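Long-range contacts in superoxide dismutase [FE] (Sulfolobus solfataricus, PDB 1WB7), which converts superoxide radicals into hydrogen peroxide and dioxygen at an iron centre, one iron bound per subunit of a homotetramer: residues 134-139 against 149-154; 165-170 against 190-195; 6-11 against 48-53. The protein carries 1 engineered substitution. All coordinates share one frame; numbering follows the deposited sequence.

Contact 1 (134-139 against 149-154); sequences GWAVLY and IMTFEN
Phe-152 and Tyr-139 carry CG anti to their own carbonyl carbons, with chi1 of -64° and -79°, and these torsions bring the two rings tip to tip. The tyrosine's hydroxyl end arrives in the plane of the phenylalanine ring, at its edge, with OH 3.0 Å from Phe-152 CZ, a tight approach. Val-137 crosses the phenylalanine at about a right angle and puts CG2 3.6 Å from Phe-152 CZ; the same methyl lies above the rim of one face of the Tyr-139 ring. Met-150 CB packs obliquely against the same ring, 3.9 Å from Tyr-139 CE2. Trp-135 lies on this face of the sheet as well, its CB 3.9 Å from Phe-152 CD1, while Asn-154 O meets the indole edge in plane, 3.4 Å from Trp-135 CD1. Two pairs of backbone hydrogen bonds join the strands, Trp-135 with Phe-152 and Val-137 with Met-150; the straightest runs from Val-137 N to Met-150 O (2.8 Å, 170° at the hydrogen). At the end of the paired region Gly-134 faces Glu-153 as a non-hydrogen-bonded pair; a CB on it would fall 1.9 Å from Phe-152 O, a clash. The hairpin is an instructive case of polar tips serviced from outside an apolar face: Tyr-139 OH bonds to Ile-160 N, and Trp-135 NE1 to His-155 ND1. The indole also touches Asp-170 and meets His-84 edge-to-face; lying about 4 Å from the iron, it is consistent with a largely apolar wall beside the metal site.

Contact 2 (165-170 against 190-195); sequences IILILD and AWWNVV. With FE (Fe (III) ion), chain C.
Leu-169 and Trp-191 meet methyl to ring face: CD1 of the leucine stands 3.4 Å from the centroid of the indole's five-membered ring and 9° off its normal, a clear CH-pi contact. Holding CG anti to the backbone N (chi1 169°), Trp-191 lays its indole against residues 167-169. There Leu-167 CD2 reaches the benzo end, 3.4 Å from Trp-191 CH2, the two side chains crossing at a slant. The same methyl touches Val-195 CG1 at 3.7 Å, and the other branch of Val-195, CG2, lies against the indole face opposite Leu-169. The ring is thus sandwiched between aliphatic groups from both segments, and Trp-191 CZ3 in turn abuts one face of Trp-192. No direct hydrogen bond spans the segments; instead Trp-191 NE1 donates to a water at 2.9 Å, and that water sits 3.0 Å from Ile-168 O. An alanine in place of Trp-191 would probably leave a gap between Leu-169, Leu-167 and Val-195 and rob the water of its indole donor. One residue beyond Leu-169 the strand delivers Asp-170, whose OD2 binds the iron at 1.9 Å, with OD1 held by Phe-172 N. A classic beta bulge at Ile-166 and Leu-167, opposite Leu-138, interrupts the strand farther back. His-33, His-84, His-174 and a water 2.4 Å from the iron complete the set of three histidines, one aspartate and one solvent that is the hallmark metal site of iron/manganese superoxide dismutases.

Contact 3 (6-11 against 48-53); sequences FKKYEL and LLERLE
Lys-8 NZ is held by several groups at once: it donates to Phe-6 O at 2.8 Å within its own segment, forms a salt bridge to Glu-53 OE2, and reaches a water weakly. Phe-6 N also donates to Glu-53 OE2, but the place of that oxygen is less sure, so the fine geometry of both its bonds is doubtful. Bends at chi2 and chi4 (-61° and -67°) curl the lysine back to meet the glutamate tip to tip. Alongside this polar knot, the Phe-6 ring slides past the glutamate stem, with CD1 3.6 Å from Glu-53 CG, and its CE1 packs 3.9 Å from Leu-52 CD2. Leu-49 CD1 touches both Lys-7 O, at 3.5 Å, and Tyr-9 CE1, at 4.0 Å. Lys-8 crosses the exposed Glu-50 at about a right angle, CE 3.5 Å from Glu-50 CG. The N-terminal segment is thereby fastened along helix 27-57, with Tyr-9 N bonded to Asn-46 OD1. Leu-52 and Tyr-9 also touch helix 67-89, the partner of helix 27-57 in the alpha-hairpin domain, while Tyr-113 of the second subunit meets Phe-6 edge-to-face and Asp-141 of that subunit bonds Tyr-9 OH.

Taken together, the three contacts show how chemistry follows depth in a fold. Contacts 1 and 2 are buried in the C-terminal domain and share the antiparallel sheet: strand 134-140 lies between the other two strands, and Ala-136 O probably bonds Leu-169 N across 2.7 Å. Contact 1 adds backbone bonding to aromatic packing, whereas contact 2 spans its segments with side-chain carbon and a water; contact 2 supplies an iron ligand, while contact 1 only flanks the site through Trp-135. Contact 3, about 26 Å from contact 1 and 29 Å from contact 2 between centres, lies partly at the surface of the alpha-hairpin domain and relies on charge as well as packing. Contacts 1 and 3 both touch the second subunit.

Contact 1 (134-139 against 149-154)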
loop_
_atom_site.group_PDB
_atom_site.type_symbol
_atom_site.label_atom_id
_atom_site.label_comp_id
_atom_site.label_asym_id
_atom_site.label_seq_id
_atom_site.Cartn_x
_atom_site.Cartn_y
_atom_site.Cartn_z
ATOM N N GLY A 134 9.172 -4.140 7.113
ATOM C CA GLY A 134 9.714 -3.375 6.012
ATOM C C GLY A 134 11.193 -3.104 6.183
ATOM O O GLY A 134 11.931 -3.955 6.688
ATOM N N TRP A 135 11.620 -1.912 5.774
ATOM C CA TRP A 135 13.022 -1.521 5.840
ATOM C C TRP A 135 13.199 -0.045 6.160
ATOM O O TRP A 135 12.272 0.758 6.031
ATOM C CB TRP A 135 13.716 -1.758 4.490
ATOM C CG TRP A 135 13.564 -3.118 3.915
ATOM C CD1 TRP A 135 12.433 -3.664 3.383
ATOM C CD2 TRP A 135 14.576 -4.129 3.837
ATOM N NE1 TRP A 135 12.677 -4.957 2.980
ATOM C CE2 TRP A 135 13.985 -5.268 3.249
ATOM C CE3 TRP A 135 15.927 -4.182 4.209
ATOM C CZ2 TRP A 135 14.697 -6.454 3.024
ATOM C CZ3 TRP A 135 16.638 -5.363 3.986
ATOM C CH2 TRP A 135 16.018 -6.482 3.399
ATOM N N ALA A 136 14.416 0.297 6.566
ATOM C CA ALA A 136 14.787 1.677 6.839
ATOM C C ALA A 136 16.049 1.847 6.003
ATOM O O ALA A 136 16.971 1.032 6.089
ATOM C CB ALA A 136 15.088 1.875 8.313
ATOM N N VAL A 137 16.088 2.878 5.168
ATOM C CA VAL A 137 17.261 3.094 4.337
ATOM C C VAL A 137 17.702 4.545 4.304
ATOM O O VAL A 137 16.940 5.458 4.619
ATOM C CB VAL A 137 17.015 2.675 2.857
ATOM C CG1 VAL A 137 16.624 1.208 2.769
ATOM C CG2 VAL A 137 15.941 3.554 2.240
ATOM N N LEU A 138 18.955 4.738 3.922
ATOM C CA LEU A 138 19.508 6.067 3.760
ATOM C C LEU A 138 19.862 6.115 2.285
ATOM O O LEU A 138 20.693 5.332 1.803
ATOM C CB LEU A 138 20.770 6.269 4.597
ATOM C CG LEU A 138 21.338 7.679 4.407
ATOM C CD1 LEU A 138 20.313 8.693 4.910
ATOM C CD2 LEU A 138 22.657 7.831 5.159
ATOM N N TYR A 139 19.199 7.004 1.562
ATOM C CA TYR A 139 19.445 7.167 0.142
ATOM C C TYR A 139 20.434 8.288 -0.075
ATOM O O TYR A 139 20.627 9.149 0.785
ATOM C CB TYR A 139 18.186 7.617 -0.601
ATOM C CG TYR A 139 17.154 6.573 -0.919
ATOM C CD1 TYR A 139 17.429 5.541 -1.811
ATOM C CD2 TYR A 139 15.869 6.665 -0.391
ATOM C CE1 TYR A 139 16.446 4.634 -2.177
ATOM C CE2 TYR A 139 14.876 5.761 -0.751
ATOM C CZ TYR A 139 15.172 4.750 -1.646
ATOM O OH TYR A 139 14.184 3.874 -2.025
ATOM N N ILE A 149 16.501 9.894 4.254
ATOM C CA ILE A 149 16.068 8.753 5.053
ATOM C C ILE A 149 14.689 8.309 4.552
ATOM O O ILE A 149 13.887 9.128 4.112
ATOM C CB ILE A 149 15.949 9.124 6.547
ATOM C CG1 ILE A 149 17.341 9.322 7.155
ATOM C CG2 ILE A 149 15.199 8.038 7.291
ATOM C CD1 ILE A 149 17.310 9.901 8.564
ATOM N N MET A 150 14.418 7.012 4.613
ATOM C CA MET A 150 13.133 6.501 4.171
ATOM C C MET A 150 12.850 5.148 4.792
ATOM O O MET A 150 13.769 4.381 5.073
ATOM C CB MET A 150 13.115 6.371 2.643
ATOM C CG MET A 150 11.796 5.875 2.043
ATOM S SD MET A 150 10.375 6.917 2.452
ATOM C CE MET A 150 10.947 8.523 1.878
ATOM N N THR A 151 11.572 4.873 5.035
ATOM C CA THR A 151 11.171 3.574 5.557
ATOM C C THR A 151 10.303 2.937 4.475
ATOM O O THR A 151 9.443 3.600 3.882
ATOM C CB THR A 151 10.350 3.667 6.886
ATOM O OG1 THR A 151 9.262 4.588 6.728
ATOM C CG2 THR A 151 11.239 4.101 8.047
ATOM N N PHE A 152 10.561 1.663 4.198
ATOM C CA PHE A 152 9.796 0.906 3.208
ATOM C C PHE A 152 8.790 0.061 3.985
ATOM O O PHE A 152 9.071 -0.370 5.105
ATOM C CB PHE A 152 10.684 -0.089 2.440
ATOM C CG PHE A 152 11.760 0.538 1.592
ATOM C CD1 PHE A 152 12.759 -0.266 1.038
ATOM C CD2 PHE A 152 11.793 1.909 1.346
ATOM C CE1 PHE A 152 13.777 0.284 0.258
ATOM C CE2 PHE A 152 12.805 2.465 0.565
ATOM C CZ PHE A 152 13.800 1.653 0.020
ATOM N N GLU A 153 7.624 -0.161 3.398
ATOM C CA GLU A 153 6.629 -1.032 4.010
ATOM C C GLU A 153 6.691 -2.237 3.070
ATOM O O GLU A 153 6.605 -2.088 1.846
ATOM C CB GLU A 153 5.257 -0.358 4.036
ATOM C CG GLU A 153 5.244 0.818 5.007
ATOM C CD GLU A 153 3.975 1.643 4.960
ATOM O OE1 GLU A 153 4.068 2.858 5.223
ATOM O OE2 GLU A 153 2.888 1.093 4.673
ATOM N N ASN A 154 6.873 -3.420 3.649
ATOM C CA ASN A 154 7.050 -4.646 2.880
ATOM C C ASN A 154 8.358 -4.388 2.109
ATOM O O ASN A 154 9.140 -3.527 2.505
ATOM C CB ASN A 154 5.881 -4.893 1.922
ATOM C CG ASN A 154 5.797 -6.353 1.472
ATOM O OD1 ASN A 154 6.819 -6.999 1.225
ATOM N ND2 ASN A 154 4.579 -6.873 1.358
#

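Contact 2 (165-170 against 190-195)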
loop_
_atom_site.group_PDB
_atom_site.type_symbol
_atom_site.label_atom_id
_atom_site.label_comp_id
_atom_site.label_asym_id
_atom_site.label_seq_id
_atom_site.Cartn_x
_atom_site.Cartn_y
_atom_site.Cartn_z
ATOM N N ILE A 165 20.870 3.222 -2.619
ATOM C CA ILE A 165 20.720 2.981 -1.191
ATOM C C ILE A 165 22.133 2.889 -0.629
ATOM O O ILE A 165 22.966 2.117 -1.124
ATOM C CB ILE A 165 19.963 1.651 -0.944
ATOM C CG1 ILE A 165 18.493 1.828 -1.346
ATOM C CG2 ILE A 165 20.112 1.206 0.509
ATOM C CD1 ILE A 165 17.731 0.529 -1.499
ATOM N N ILE A 166 22.410 3.686 0.399
ATOM C CA ILE A 166 23.734 3.707 1.010
ATOM C C ILE A 166 23.736 2.920 2.304
ATOM O O ILE A 166 24.684 2.196 2.610
ATOM C CB ILE A 166 24.164 5.153 1.302
ATOM C CG1 ILE A 166 24.139 5.954 0.003
ATOM C CG2 ILE A 166 25.549 5.175 1.936
ATOM C CD1 ILE A 166 25.035 5.378 -1.081
ATOM N N LEU A 167 22.654 3.070 3.055
ATOM C CA LEU A 167 22.476 2.390 4.329
ATOM C C LEU A 167 21.155 1.633 4.240
ATOM O O LEU A 167 20.162 2.176 3.767
ATOM C CB LEU A 167 22.382 3.420 5.457
ATOM C CG LEU A 167 23.310 3.384 6.666
ATOM C CD1 LEU A 167 22.664 4.206 7.781
ATOM C CD2 LEU A 167 23.551 1.958 7.132
ATOM N N ILE A 168 21.132 0.382 4.681
ATOM C CA ILE A 168 19.893 -0.371 4.637
ATOM C C ILE A 168 19.730 -1.262 5.857
ATOM O O ILE A 168 20.634 -2.021 6.219
ATOM C CB ILE A 168 19.780 -1.215 3.338
ATOM C CG1 ILE A 168 18.463 -2.000 3.355
ATOM C CG2 ILE A 168 20.978 -2.143 3.192
ATOM C CD1 ILE A 168 18.029 -2.508 1.984
ATOM N N LEU A 169 18.571 -1.146 6.499
ATOM C CA LEU A 169 18.260 -1.936 7.688
ATOM C C LEU A 169 16.992 -2.759 7.470
ATOM O O LEU A 169 15.933 -2.204 7.179
ATOM C CB LEU A 169 18.064 -1.010 8.891
ATOM C CG LEU A 169 17.483 -1.626 10.167
ATOM C CD1 LEU A 169 18.434 -2.680 10.722
ATOM C CD2 LEU A 169 17.252 -0.521 11.197
ATOM N N ASP A 170 17.101 -4.077 7.610
ATOM C CA ASP A 170 15.950 -4.962 7.439
ATOM C C ASP A 170 15.073 -4.925 8.693
ATOM O O ASP A 170 15.547 -5.180 9.805
ATOM C CB ASP A 170 16.415 -6.401 7.196
ATOM C CG ASP A 170 15.265 -7.335 6.845
ATOM O OD1 ASP A 170 14.092 -6.906 6.911
ATOM O OD2 ASP A 170 15.534 -8.504 6.502
ATOM N N ALA A 190 21.420 -2.625 18.289
ATOM C CA ALA A 190 22.522 -3.564 18.096
ATOM C C ALA A 190 23.089 -3.525 16.680
ATOM O O ALA A 190 24.291 -3.690 16.474
ATOM C CB ALA A 190 22.056 -4.973 18.425
ATOM N N TRP A 191 22.213 -3.298 15.709
ATOM C CA TRP A 191 22.598 -3.253 14.305
ATOM C C TRP A 191 23.699 -2.240 13.984
ATOM O O TRP A 191 24.557 -2.502 13.141
ATOM C CB TRP A 191 21.354 -2.975 13.459
ATOM C CG TRP A 191 21.630 -2.657 12.034
ATOM C CD1 TRP A 191 21.955 -3.535 11.041
ATOM C CD2 TRP A 191 21.564 -1.365 11.427
ATOM N NE1 TRP A 191 22.087 -2.868 9.849
ATOM C CE2 TRP A 191 21.853 -1.534 10.058
ATOM C CE3 TRP A 191 21.286 -0.079 11.909
ATOM C CZ2 TRP A 191 21.871 -0.465 9.162
ATOM C CZ3 TRP A 191 21.305 0.986 11.016
ATOM C CH2 TRP A 191 21.595 0.784 9.658
ATOM N N TRP A 192 23.685 -1.088 14.646
ATOM C CA TRP A 192 24.703 -0.072 14.389
ATOM C C TRP A 192 26.118 -0.626 14.529
ATOM O O TRP A 192 27.056 -0.147 13.886
ATOM C CB TRP A 192 24.532 1.119 15.341
ATOM C CG TRP A 192 23.316 1.947 15.056
ATOM C CD1 TRP A 192 22.151 1.977 15.773
ATOM C CD2 TRP A 192 23.131 2.842 13.953
ATOM N NE1 TRP A 192 21.252 2.834 15.182
ATOM C CE2 TRP A 192 21.828 3.378 14.064
ATOM C CE3 TRP A 192 23.939 3.241 12.880
ATOM C CZ2 TRP A 192 21.314 4.296 13.140
ATOM C CZ3 TRP A 192 23.427 4.153 11.960
ATOM C CH2 TRP A 192 22.125 4.670 12.099
ATOM N N ASN A 193 26.266 -1.640 15.370
ATOM C CA ASN A 193 27.563 -2.249 15.624
ATOM C C ASN A 193 28.133 -3.081 14.480
ATOM O O ASN A 193 29.308 -3.457 14.514
ATOM C CB ASN A 193 27.482 -3.101 16.890
ATOM C CG ASN A 193 27.177 -2.270 18.125
ATOM O OD1 ASN A 193 27.985 -1.438 18.539
ATOM N ND2 ASN A 193 26.005 -2.482 18.711
ATOM N N VAL A 194 27.320 -3.375 13.470
ATOM C CA VAL A 194 27.813 -4.164 12.343
ATOM C C VAL A 194 27.644 -3.477 10.993
ATOM O O VAL A 194 27.811 -4.106 9.952
ATOM C CB VAL A 194 27.140 -5.559 12.285
ATOM C CG1 VAL A 194 27.515 -6.358 13.518
ATOM C CG2 VAL A 194 25.633 -5.420 12.187
ATOM N N VAL A 195 27.320 -2.187 11.006
ATOM C CA VAL A 195 27.150 -1.445 9.761
ATOM C C VAL A 195 28.494 -1.343 9.045
ATOM O O VAL A 195 29.499 -0.965 9.645
ATOM C CB VAL A 195 26.617 -0.023 10.023
ATOM C CG1 VAL A 195 26.643 0.787 8.736
ATOM C CG2 VAL A 195 25.198 -0.095 10.570
HETATM FE FE FE C . 14.885 -10.102 5.609
HETATM O O HOH W 1 23.328 -2.825 7.181
HETATM O O HOH W 2 13.016 -8.831 4.871
#

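Contact 3 (6-11 against 48-53)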
loop_
_atom_site.group_PDB
_atom_site.type_symbol
_atom_site.label_atom_id
_atom_site.label_comp_id
_atom_site.label_asym_id
_atom_site.label_seq_id
_atom_site.Cartn_x
_atom_site.Cartn_y
_atom_site.Cartn_z
ATOM N N PHE A 6 13.893 -14.050 -20.273
ATOM C CA PHE A 6 14.492 -13.084 -19.363
ATOM C C PHE A 6 15.624 -13.792 -18.632
ATOM O O PHE A 6 15.564 -15.002 -18.419
ATOM C CB PHE A 6 13.469 -12.602 -18.327
ATOM C CG PHE A 6 12.341 -11.817 -18.908
ATOM C CD1 PHE A 6 11.035 -12.288 -18.828
ATOM C CD2 PHE A 6 12.579 -10.600 -19.538
ATOM C CE1 PHE A 6 9.979 -11.558 -19.370
ATOM C CE2 PHE A 6 11.533 -9.861 -20.082
ATOM C CZ PHE A 6 10.230 -10.338 -20.001
ATOM N N LYS A 7 16.654 -13.047 -18.252
ATOM C CA LYS A 7 17.761 -13.642 -17.526
ATOM C C LYS A 7 17.290 -13.862 -16.090
ATOM O O LYS A 7 16.544 -13.050 -15.536
ATOM C CB LYS A 7 18.980 -12.716 -17.574
ATOM C CG LYS A 7 20.233 -13.280 -16.905
ATOM C CD LYS A 7 21.461 -12.468 -17.309
ATOM C CE LYS A 7 22.686 -12.829 -16.487
ATOM N NZ LYS A 7 22.987 -14.279 -16.529
ATOM N N LYS A 8 17.702 -14.968 -15.489
ATOM C CA LYS A 8 17.292 -15.275 -14.125
ATOM C C LYS A 8 18.211 -14.648 -13.093
ATOM O O LYS A 8 19.345 -14.285 -13.393
ATOM C CB LYS A 8 17.238 -16.793 -13.919
ATOM C CG LYS A 8 16.300 -17.516 -14.883
ATOM C CD LYS A 8 14.859 -17.029 -14.734
ATOM C CE LYS A 8 13.944 -17.615 -15.805
ATOM N NZ LYS A 8 14.278 -17.120 -17.179
ATOM N N TYR A 9 17.707 -14.510 -11.873
ATOM C CA TYR A 9 18.487 -13.939 -10.791
ATOM C C TYR A 9 19.294 -15.008 -10.080
ATOM O O TYR A 9 18.950 -16.188 -10.110
ATOM C CB TYR A 9 17.580 -13.252 -9.777
ATOM C CG TYR A 9 16.985 -11.968 -10.283
ATOM C CD1 TYR A 9 15.692 -11.931 -10.788
ATOM C CD2 TYR A 9 17.731 -10.793 -10.283
ATOM C CE1 TYR A 9 15.150 -10.748 -11.284
ATOM C CE2 TYR A 9 17.200 -9.606 -10.776
ATOM C CZ TYR A 9 15.914 -9.594 -11.274
ATOM O OH TYR A 9 15.388 -8.428 -11.770
ATOM N N GLU A 10 20.361 -14.582 -9.420
ATOM C CA GLU A 10 21.220 -15.503 -8.696
ATOM C C GLU A 10 21.489 -15.045 -7.273
ATOM O O GLU A 10 21.764 -13.867 -7.017
ATOM C CB GLU A 10 22.542 -15.676 -9.447
ATOM C CG GLU A 10 22.356 -16.352 -10.791
ATOM C CD GLU A 10 23.607 -16.339 -11.634
ATOM O OE1 GLU A 10 23.592 -16.971 -12.711
ATOM O OE2 GLU A 10 24.601 -15.696 -11.226
ATOM N N LEU A 11 21.401 -15.993 -6.352
ATOM C CA LEU A 11 21.640 -15.725 -4.951
ATOM C C LEU A 11 23.113 -15.400 -4.781
ATOM O O LEU A 11 23.973 -16.226 -5.083
ATOM C CB LEU A 11 21.285 -16.960 -4.122
ATOM C CG LEU A 11 21.468 -16.855 -2.606
ATOM C CD1 LEU A 11 20.516 -15.815 -2.037
ATOM C CD2 LEU A 11 21.212 -18.216 -1.973
ATOM N N LEU A 48 8.437 -16.610 -11.346
ATOM C CA LEU A 48 7.504 -15.632 -11.905
ATOM C C LEU A 48 8.015 -15.136 -13.257
ATOM O O LEU A 48 7.228 -14.867 -14.165
ATOM C CB LEU A 48 7.293 -14.465 -10.935
ATOM C CG LEU A 48 6.429 -14.817 -9.715
ATOM C CD1 LEU A 48 6.483 -13.702 -8.690
ATOM C CD2 LEU A 48 4.986 -15.066 -10.158
ATOM N N LEU A 49 9.330 -15.027 -13.408
ATOM C CA LEU A 49 9.892 -14.601 -14.688
ATOM C C LEU A 49 9.564 -15.672 -15.735
ATOM O O LEU A 49 9.171 -15.364 -16.864
ATOM C CB LEU A 49 11.410 -14.434 -14.581
ATOM C CG LEU A 49 11.954 -13.169 -13.917
ATOM C CD1 LEU A 49 13.469 -13.248 -13.858
ATOM C CD2 LEU A 49 11.513 -11.940 -14.712
ATOM N N GLU A 50 9.723 -16.938 -15.352
ATOM C CA GLU A 50 9.424 -18.034 -16.262
ATOM C C GLU A 50 7.972 -17.954 -16.689
ATOM O O GLU A 50 7.642 -18.174 -17.852
ATOM C CB GLU A 50 9.685 -19.379 -15.588
ATOM C CG GLU A 50 11.160 -19.691 -15.445
ATOM C CD GLU A 50 11.417 -20.914 -14.594
ATOM O OE1 GLU A 50 12.604 -21.237 -14.382
ATOM O OE2 GLU A 50 10.441 -21.548 -14.136
ATOM N N ARG A 51 7.103 -17.630 -15.741
ATOM C CA ARG A 51 5.690 -17.523 -16.042
ATOM C C ARG A 51 5.427 -16.322 -16.950
ATOM O O ARG A 51 4.647 -16.408 -17.901
ATOM C CB ARG A 51 4.896 -17.407 -14.742
ATOM C CG ARG A 51 3.413 -17.523 -14.930
ATOM C CD ARG A 51 2.717 -17.807 -13.611
ATOM N NE ARG A 51 1.280 -17.637 -13.771
ATOM C CZ ARG A 51 0.514 -18.437 -14.496
ATOM N NH1 ARG A 51 1.048 -19.478 -15.123
ATOM N NH2 ARG A 51 -0.782 -18.182 -14.614
ATOM N N LEU A 52 6.084 -15.202 -16.670
ATOM C CA LEU A 52 5.903 -14.018 -17.501
ATOM C C LEU A 52 6.394 -14.287 -18.932
ATOM O O LEU A 52 5.824 -13.774 -19.896
ATOM C CB LEU A 52 6.648 -12.822 -16.903
ATOM C CG LEU A 52 6.465 -11.518 -17.682
ATOM C CD1 LEU A 52 4.991 -11.207 -17.833
ATOM C CD2 LEU A 52 7.183 -10.389 -16.961
ATOM N N GLU A 53 7.442 -15.097 -19.065
ATOM C CA GLU A 53 7.963 -15.429 -20.387
ATOM C C GLU A 53 6.873 -16.147 -21.177
ATOM O O GLU A 53 6.682 -15.895 -22.364
ATOM C CB GLU A 53 9.188 -16.340 -20.277
ATOM C CG GLU A 53 10.379 -15.736 -19.562
ATOM C CD GLU A 53 11.525 -16.726 -19.434
ATOM O OE1 GLU A 53 11.252 -17.948 -19.404
ATOM O OE2 GLU A 53 12.693 -16.289 -19.348
HETATM O O HOH W 3 13.239 -19.494 -19.217
#